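Local coordinates for putative lipoprotein GNA1162 (PDB 4HRV) that is a putative lipoprotein of unknown function from Neisseria meningitidis, whose family is grouped with, and so may share the fold of, the TolB N-terminal domain, at residues B[48-53]-B[80-85]. The protein carries 3 engineered substitutions. Numbering follows the deposited sequence.
Sequences YVFPAA and QIFGND
F50 and F82 meet as a T-shaped pair: the edge of the F82 ring is turned toward the face of the F50 ring, with the centroids 5.7 Å apart and the planes at 73°. The closest ring carbons are CE1 of F50 and CD1 of F82, 4.2 Å from each other. The far ring carbon of F50, CZ, lies 4.1 Å from F82 CB. F50 CZ also comes 3.9 Å from F82 O, so F82 meets this ring in two ways, its own ring edge toward the face and its carbonyl oxygen at the rim, near the plane. N84 adds a lighter contact, its CB 4.3 Å from CE2 of F50. With CG anti to its carbonyl carbon (chi1 -44°), F50 reaches across toward the helix end, while the F82 ring turns across its tip. N84 OD1 is hydrogen-bonded with S117 OG, and ND2 makes a weak hydrogen bond to L78 O.

This edge-to-face aromatic pair joins the loop entering helix 52-61, where P51 is the N-cap, to the C-terminal end of helix 75-82, where G83 leaves helical geometry with positive phi and the chain heads into strand 86-99. Beside the mixed sheet, F82 also meets F59 and T58 of helix 52-61 and L17 of strand 15-23, while F50 packs on V55.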
loop_
_atom_site.group_PDB
_atom_site.type_symbol
_atom_site.label_atom_id
_atom_site.label_comp_id
_atom_site.label_asym_id
_atom_site.label_seq_id
_atom_site.Cartn_x
_atom_site.Cartn_y
_atom_site.Cartn_z
ATOM N N TYR B 48 12.705 14.772 8.991
ATOM C CA TYR B 48 14.092 14.414 9.248
ATOM C C TYR B 48 14.120 13.125 10.057
ATOM O O TYR B 48 13.398 13.006 11.037
ATOM C CB TYR B 48 14.786 15.542 9.993
ATOM C CG TYR B 48 14.519 16.889 9.365
ATOM C CD1 TYR B 48 14.426 17.021 7.984
ATOM C CD2 TYR B 48 14.331 18.026 10.150
ATOM C CE1 TYR B 48 14.169 18.247 7.398
ATOM C CE2 TYR B 48 14.074 19.261 9.571
ATOM C CZ TYR B 48 13.993 19.361 8.194
ATOM O OH TYR B 48 13.738 20.579 7.604
ATOM N N VAL B 49 14.933 12.160 9.635
ATOM C CA VAL B 49 14.994 10.859 10.309
ATOM C C VAL B 49 16.431 10.351 10.445
ATOM O O VAL B 49 17.289 10.700 9.638
ATOM C CB VAL B 49 14.172 9.802 9.545
ATOM C CG1 VAL B 49 14.198 8.473 10.280
ATOM C CG2 VAL B 49 12.745 10.281 9.353
ATOM N N PHE B 50 16.672 9.529 11.466
ATOM C CA PHE B 50 17.965 8.885 11.714
ATOM C C PHE B 50 18.071 7.577 10.919
ATOM O O PHE B 50 17.063 6.894 10.702
ATOM C CB PHE B 50 18.114 8.554 13.211
ATOM C CG PHE B 50 17.667 9.660 14.149
ATOM C CD1 PHE B 50 18.577 10.287 14.988
ATOM C CD2 PHE B 50 16.333 10.054 14.210
ATOM C CE1 PHE B 50 18.169 11.300 15.859
ATOM C CE2 PHE B 50 15.920 11.069 15.077
ATOM C CZ PHE B 50 16.837 11.690 15.900
ATOM N N PRO B 51 19.287 7.216 10.477
ATOM C CA PRO B 51 19.459 5.925 9.802
ATOM C C PRO B 51 19.165 4.788 10.767
ATOM O O PRO B 51 19.342 4.942 11.973
ATOM C CB PRO B 51 20.940 5.919 9.416
ATOM C CG PRO B 51 21.351 7.358 9.439
ATOM C CD PRO B 51 20.540 7.981 10.531
ATOM N N ALA B 52 18.708 3.663 10.236
ATOM C CA ALA B 52 18.358 2.526 11.064
ATOM C C ALA B 52 19.561 2.020 11.859
ATOM O O ALA B 52 19.447 1.674 13.040
ATOM C CB ALA B 52 17.752 1.416 10.201
ATOM N N ALA B 53 20.726 1.991 11.224
ATOM C CA ALA B 53 21.915 1.472 11.887
ATOM C C ALA B 53 22.310 2.317 13.098
ATOM O O ALA B 53 22.816 1.808 14.086
ATOM C CB ALA B 53 23.074 1.379 10.908
ATOM N N GLN B 80 14.914 12.411 25.602
ATOM C CA GLN B 80 16.125 12.687 26.375
ATOM C C GLN B 80 17.358 12.113 25.681
ATOM O O GLN B 80 18.454 12.662 25.790
ATOM C CB GLN B 80 16.038 12.112 27.800
ATOM C CG GLN B 80 15.095 12.835 28.758
ATOM C CD GLN B 80 15.137 12.252 30.177
ATOM O OE1 GLN B 80 14.111 11.852 30.733
ATOM N NE2 GLN B 80 16.329 12.211 30.764
ATOM N N ILE B 81 17.189 10.998 24.977
ATOM C CA ILE B 81 18.325 10.364 24.319
ATOM C C ILE B 81 18.616 10.949 22.948
ATOM O O ILE B 81 19.753 11.306 22.643
ATOM C CB ILE B 81 18.121 8.854 24.163
ATOM C CG1 ILE B 81 18.119 8.183 25.537
ATOM C CG2 ILE B 81 19.200 8.276 23.231
ATOM C CD1 ILE B 81 17.571 6.758 25.536
ATOM N N PHE B 82 17.578 11.070 22.127
ATOM C CA PHE B 82 17.762 11.402 20.725
ATOM C C PHE B 82 17.472 12.867 20.352
ATOM O O PHE B 82 17.913 13.335 19.297
ATOM C CB PHE B 82 16.859 10.519 19.868
ATOM C CG PHE B 82 17.215 9.059 19.872
ATOM C CD1 PHE B 82 18.186 8.564 19.012
ATOM C CD2 PHE B 82 16.527 8.169 20.678
ATOM C CE1 PHE B 82 18.492 7.202 18.983
ATOM C CE2 PHE B 82 16.827 6.809 20.655
ATOM C CZ PHE B 82 17.816 6.334 19.806
ATOM N N GLY B 83 16.690 13.564 21.169
ATOM C CA GLY B 83 16.293 14.928 20.840
ATOM C C GLY B 83 15.223 15.021 19.765
ATOM O O GLY B 83 15.004 16.090 19.191
ATOM N N ASN B 84 14.566 13.896 19.481
ATOM C CA ASN B 84 13.506 13.823 18.478
ATOM C C ASN B 84 12.193 14.529 18.870
ATOM O O ASN B 84 11.788 14.501 20.024
ATOM C CB ASN B 84 13.209 12.347 18.151
ATOM C CG ASN B 84 12.778 11.552 19.371
ATOM O OD1 ASN B 84 11.674 11.023 19.412
ATOM N ND2 ASN B 84 13.647 11.467 20.374
ATOM N N ASP B 85 11.514 15.128 17.895
ATOM C CA ASP B 85 10.197 15.717 18.141
ATOM C C ASP B 85 9.103 14.653 18.291
ATOM O O ASP B 85 8.176 14.812 19.079
ATOM C CB ASP B 85 9.796 16.658 17.005
ATOM C CG ASP B 85 10.765 17.813 16.820
ATOM O OD1 ASP B 85 11.196 18.412 17.823
ATOM O OD2 ASP B 85 11.080 18.126 15.652
#